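PDB 3OKG: restriction endonuclease S subunits from Thermoanaerobacter tengcongensis, which probably acts as the DNA-binding specificity subunit of a type I restriction-modification methyltransferase, assembling with M polypeptides. Local coordinates for residues A[191-202]-A[385-396]. Sequence-based numbering, arbitrary orientation.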
loop_
_atom_site.group_PDB
_atom_site.type_symbol
_atom_site.label_atom_id
_atom_site.label_comp_id
_atom_site.label_asym_id
_atom_site.label_seq_id
_atom_site.Cartn_x
_atom_site.Cartn_y
_atom_site.Cartn_z
ATOM N N VAL A 191 4.466 -1.893 -15.061
ATOM C CA VAL A 191 4.092 -1.621 -13.677
ATOM C C VAL A 191 4.334 -2.820 -12.761
ATOM O O VAL A 191 4.950 -2.673 -11.695
ATOM C CB VAL A 191 2.645 -1.136 -13.560
ATOM C CG1 VAL A 191 2.216 -1.047 -12.067
ATOM C CG2 VAL A 191 2.502 0.216 -14.309
ATOM N N ARG A 192 3.852 -3.998 -13.153
ATOM C CA ARG A 192 4.106 -5.221 -12.365
ATOM C C ARG A 192 5.603 -5.478 -12.192
ATOM O O ARG A 192 6.065 -5.848 -11.100
ATOM C CB ARG A 192 3.481 -6.452 -13.030
ATOM C CG ARG A 192 2.069 -6.250 -13.566
ATOM C CD ARG A 192 1.075 -5.950 -12.444
ATOM N NE ARG A 192 0.368 -7.154 -11.994
ATOM C CZ ARG A 192 0.355 -7.585 -10.737
ATOM N NH1 ARG A 192 1.001 -6.899 -9.800
ATOM N NH2 ARG A 192 -0.310 -8.687 -10.408
ATOM N N GLU A 193 6.359 -5.306 -13.273
ATOM C CA GLU A 193 7.804 -5.564 -13.238
ATOM C C GLU A 193 8.452 -4.694 -12.170
ATOM O O GLU A 193 9.371 -5.110 -11.475
ATOM C CB GLU A 193 8.419 -5.142 -14.556
ATOM C CG GLU A 193 8.877 -6.177 -15.528
ATOM C CD GLU A 193 9.974 -5.591 -16.453
ATOM O OE1 GLU A 193 11.158 -6.031 -16.380
ATOM O OE2 GLU A 193 9.659 -4.656 -17.225
ATOM N N VAL A 194 8.028 -3.440 -12.119
ATOM C CA VAL A 194 8.606 -2.486 -11.173
ATOM C C VAL A 194 8.245 -2.835 -9.740
ATOM O O VAL A 194 9.093 -2.762 -8.836
ATOM C CB VAL A 194 8.221 -1.033 -11.553
ATOM C CG1 VAL A 194 8.603 -0.035 -10.437
ATOM C CG2 VAL A 194 8.872 -0.673 -12.847
ATOM N N ARG A 195 6.997 -3.249 -9.518
ATOM C CA ARG A 195 6.594 -3.700 -8.189
ATOM C C ARG A 195 7.451 -4.843 -7.690
ATOM O O ARG A 195 7.878 -4.819 -6.532
ATOM C CB ARG A 195 5.104 -4.100 -8.141
ATOM C CG ARG A 195 4.201 -3.058 -8.703
ATOM C CD ARG A 195 2.744 -3.377 -8.425
ATOM N NE ARG A 195 2.384 -2.918 -7.096
ATOM C CZ ARG A 195 2.216 -3.723 -6.060
ATOM N NH1 ARG A 195 2.347 -5.035 -6.218
ATOM N NH2 ARG A 195 1.908 -3.214 -4.878
ATOM N N ARG A 196 7.708 -5.828 -8.559
ATOM C CA ARG A 196 8.544 -6.981 -8.212
ATOM C C ARG A 196 9.956 -6.545 -7.893
ATOM O O ARG A 196 10.567 -7.007 -6.928
ATOM C CB ARG A 196 8.614 -7.984 -9.363
ATOM C CG ARG A 196 7.434 -8.913 -9.454
ATOM C CD ARG A 196 7.303 -9.544 -10.859
ATOM N NE ARG A 196 5.895 -9.883 -11.033
ATOM C CZ ARG A 196 5.252 -9.954 -12.190
ATOM N NH1 ARG A 196 5.884 -9.713 -13.332
ATOM N NH2 ARG A 196 3.959 -10.252 -12.189
ATOM N N LEU A 197 10.477 -5.652 -8.719
ATOM C CA LEU A 197 11.823 -5.143 -8.521
ATOM C C LEU A 197 11.928 -4.470 -7.145
ATOM O O LEU A 197 12.895 -4.684 -6.417
ATOM C CB LEU A 197 12.135 -4.124 -9.616
ATOM C CG LEU A 197 13.597 -3.693 -9.657
ATOM C CD1 LEU A 197 14.520 -4.888 -9.934
ATOM C CD2 LEU A 197 13.754 -2.583 -10.714
ATOM N N ARG A 198 10.937 -3.642 -6.828
ATOM C CA ARG A 198 10.900 -2.931 -5.559
ATOM C C ARG A 198 10.935 -3.929 -4.414
ATOM O O ARG A 198 11.737 -3.800 -3.489
ATOM C CB ARG A 198 9.644 -2.063 -5.465
ATOM C CG ARG A 198 9.636 -1.109 -4.282
ATOM C CD ARG A 198 9.110 0.260 -4.680
ATOM N NE ARG A 198 8.008 0.166 -5.635
ATOM C CZ ARG A 198 7.820 1.010 -6.643
ATOM N NH1 ARG A 198 8.662 2.017 -6.834
ATOM N NH2 ARG A 198 6.791 0.848 -7.463
ATOM N N ALA A 199 10.084 -4.945 -4.502
ATOM C CA ALA A 199 10.050 -6.006 -3.504
ATOM C C ALA A 199 11.432 -6.625 -3.303
ATOM O O ALA A 199 11.837 -6.895 -2.173
ATOM C CB ALA A 199 9.041 -7.074 -3.899
ATOM N N GLU A 200 12.151 -6.848 -4.400
ATOM C CA GLU A 200 13.473 -7.438 -4.319
ATOM C C GLU A 200 14.422 -6.463 -3.633
ATOM O O GLU A 200 15.235 -6.882 -2.797
ATOM C CB GLU A 200 14.002 -7.823 -5.703
ATOM C CG GLU A 200 13.297 -9.018 -6.302
ATOM C CD GLU A 200 13.630 -9.221 -7.770
ATOM O OE1 GLU A 200 14.455 -8.449 -8.306
ATOM O OE2 GLU A 200 13.061 -10.151 -8.385
ATOM N N ALA A 201 14.309 -5.173 -3.976
ATOM C CA ALA A 201 15.189 -4.149 -3.400
ATOM C C ALA A 201 14.948 -4.023 -1.902
ATOM O O ALA A 201 15.888 -3.921 -1.102
ATOM C CB ALA A 201 14.972 -2.794 -4.083
ATOM N N GLN A 202 13.673 -4.039 -1.525
ATOM C CA GLN A 202 13.284 -3.979 -0.124
ATOM C C GLN A 202 13.982 -5.083 0.661
ATOM O O GLN A 202 14.586 -4.829 1.703
ATOM C CB GLN A 202 11.767 -4.110 0.018
ATOM C CG GLN A 202 11.193 -3.394 1.230
ATOM C CD GLN A 202 9.679 -3.456 1.279
ATOM O OE1 GLN A 202 9.087 -4.532 1.208
ATOM N NE2 GLN A 202 9.043 -2.296 1.401
ATOM N N LEU A 385 11.764 2.536 0.663
ATOM C CA LEU A 385 11.341 1.344 -0.071
ATOM C C LEU A 385 10.072 0.756 0.552
ATOM O O LEU A 385 9.203 0.202 -0.137
ATOM C CB LEU A 385 12.449 0.298 -0.060
ATOM C CG LEU A 385 13.584 0.526 -1.066
ATOM C CD1 LEU A 385 14.778 -0.364 -0.710
ATOM C CD2 LEU A 385 13.077 0.235 -2.468
ATOM N N LYS A 386 9.981 0.884 1.867
ATOM C CA LYS A 386 8.836 0.385 2.605
ATOM C C LYS A 386 7.580 1.125 2.148
ATOM O O LYS A 386 6.558 0.508 1.854
ATOM C CB LYS A 386 9.074 0.565 4.104
ATOM C CG LYS A 386 7.818 0.506 4.948
ATOM C CD LYS A 386 8.094 0.947 6.383
ATOM C CE LYS A 386 6.812 1.400 7.076
ATOM N NZ LYS A 386 5.786 0.318 7.102
ATOM N N ARG A 387 7.690 2.449 2.059
ATOM C CA ARG A 387 6.578 3.314 1.668
ATOM C C ARG A 387 6.278 3.289 0.171
ATOM O O ARG A 387 5.120 3.427 -0.242
ATOM C CB ARG A 387 6.857 4.758 2.101
ATOM C CG ARG A 387 6.287 5.110 3.467
ATOM C CD ARG A 387 6.518 6.576 3.829
ATOM N NE ARG A 387 7.899 6.847 4.239
ATOM C CZ ARG A 387 8.377 6.647 5.469
ATOM N NH1 ARG A 387 7.591 6.159 6.423
ATOM N NH2 ARG A 387 9.645 6.930 5.745
ATOM N N ALA A 388 7.320 3.139 -0.640
ATOM C CA ALA A 388 7.158 3.147 -2.088
ATOM C C ALA A 388 6.384 1.936 -2.591
ATOM O O ALA A 388 5.964 1.898 -3.760
ATOM C CB ALA A 388 8.522 3.236 -2.792
ATOM N N GLN A 389 6.213 0.931 -1.736
ATOM C CA GLN A 389 5.424 -0.233 -2.131
ATOM C C GLN A 389 3.985 0.029 -1.715
ATOM O O GLN A 389 3.612 -0.220 -0.572
ATOM C CB GLN A 389 5.952 -1.529 -1.500
ATOM C CG GLN A 389 6.970 -2.309 -2.371
ATOM C CD GLN A 389 6.392 -2.872 -3.700
ATOM O OE1 GLN A 389 6.300 -4.095 -3.888
ATOM N NE2 GLN A 389 6.043 -1.982 -4.631
ATOM N N ALA A 390 3.196 0.562 -2.645
ATOM C CA ALA A 390 1.785 0.895 -2.404
ATOM C C ALA A 390 0.976 -0.384 -2.389
ATOM O O ALA A 390 1.401 -1.398 -2.961
ATOM C CB ALA A 390 1.267 1.828 -3.507
ATOM N N GLU A 391 -0.190 -0.354 -1.752
ATOM C CA GLU A 391 -0.983 -1.568 -1.681
ATOM C C GLU A 391 -1.418 -1.928 -3.094
ATOM O O GLU A 391 -1.579 -1.048 -3.952
ATOM C CB GLU A 391 -2.166 -1.425 -0.711
ATOM C CG GLU A 391 -3.433 -0.868 -1.315
ATOM C CD GLU A 391 -4.359 -1.947 -1.852
ATOM O OE1 GLU A 391 -5.349 -1.585 -2.528
ATOM O OE2 GLU A 391 -4.102 -3.149 -1.594
ATOM N N THR A 392 -1.602 -3.220 -3.322
ATOM C CA THR A 392 -1.672 -3.769 -4.666
ATOM C C THR A 392 -2.909 -3.326 -5.409
ATOM O O THR A 392 -2.811 -2.757 -6.488
ATOM C CB THR A 392 -1.602 -5.312 -4.662
ATOM O OG1 THR A 392 -0.425 -5.734 -3.959
ATOM C CG2 THR A 392 -1.570 -5.863 -6.100
ATOM N N GLU A 393 -4.080 -3.590 -4.842
ATOM C CA GLU A 393 -5.307 -3.270 -5.555
ATOM C C GLU A 393 -5.369 -1.794 -5.998
ATOM O O GLU A 393 -5.715 -1.500 -7.156
ATOM C CB GLU A 393 -6.543 -3.652 -4.740
ATOM C CG GLU A 393 -7.839 -3.364 -5.512
ATOM C CD GLU A 393 -9.086 -3.467 -4.645
ATOM O OE1 GLU A 393 -8.953 -3.528 -3.400
ATOM O OE2 GLU A 393 -10.199 -3.476 -5.215
ATOM N N ALA A 394 -5.031 -0.874 -5.091
ATOM C CA ALA A 394 -5.043 0.559 -5.427
ATOM C C ALA A 394 -3.999 0.946 -6.472
ATOM O O ALA A 394 -4.295 1.633 -7.454
ATOM C CB ALA A 394 -4.866 1.395 -4.174
ATOM N N GLU A 395 -2.764 0.514 -6.283
ATOM C CA GLU A 395 -1.756 0.898 -7.256
ATOM C C GLU A 395 -2.171 0.400 -8.644
ATOM O O GLU A 395 -2.120 1.140 -9.625
ATOM C CB GLU A 395 -0.358 0.382 -6.891
ATOM C CG GLU A 395 0.744 1.359 -7.281
ATOM C CD GLU A 395 2.088 0.706 -7.608
ATOM O OE1 GLU A 395 3.020 1.475 -7.917
ATOM O OE2 GLU A 395 2.228 -0.546 -7.577
ATOM N N LEU A 396 -2.581 -0.854 -8.741
ATOM C CA LEU A 396 -2.877 -1.367 -10.041
ATOM C C LEU A 396 -4.088 -0.629 -10.650
ATOM O O LEU A 396 -4.031 -0.251 -11.796
ATOM C CB LEU A 396 -3.058 -2.892 -10.030
ATOM C CG LEU A 396 -1.882 -3.737 -9.486
ATOM C CD1 LEU A 396 -2.106 -5.209 -9.829
ATOM C CD2 LEU A 396 -0.537 -3.261 -10.049
#
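Arg195, on helix 174-216, reaches across to the non-helical break at 389-391 between helices 365-388 and 392-407. Its CG lies beside the backbone N (chi1 -51°) and the chain bends at chi3, carrying the guanidinium to the opposite segment. At the guanidinium edge NE donates to Glu395 OE2 in a salt bridge, its 2.4 Å separation too short to be trusted in detail, with guanidinium and carboxylate planes 62° apart. NH2, at the same edge, makes a weak bond to Ala390 O (2.7 Å, N-H...O 121°), and Thr392 CA lies over one face. Replacing this arginine by alanine is likely to cost Glu395 its close cationic partner, with a long pair to Arg198 remaining, and Ala390 O this weak donor. In that pair Arg198 NH2 stands 3.8 Å from Glu395 OE1. Ala388 O sits over one face of the Arg198 guanidinium, while the Arg198 methylenes pack on Gln389, CG to CG at 3.5 Å. The Gln389 chain, bent at chi2, crosses Arg198 obliquely. Leucines flank this polar middle: Leu385 CD2 meets Ala201 CB at 3.9 Å, while Leu396 brings CD2 within 4.1 Å of Val191 CG1 and sets CD1 3.5 Å above the centre of the Arg192 guanidinium. Glu391 N-caps the restarting helix, accepting from Ala394 N. The pairing belongs to the antiparallel coiled coil connecting the two DNA specificity regions, as in other HsdS subunits. Where its second helix is interrupted, the contact is mixed: an arginine-glutamate network, probably moderated by partial solvent exposure, set among aliphatic packing.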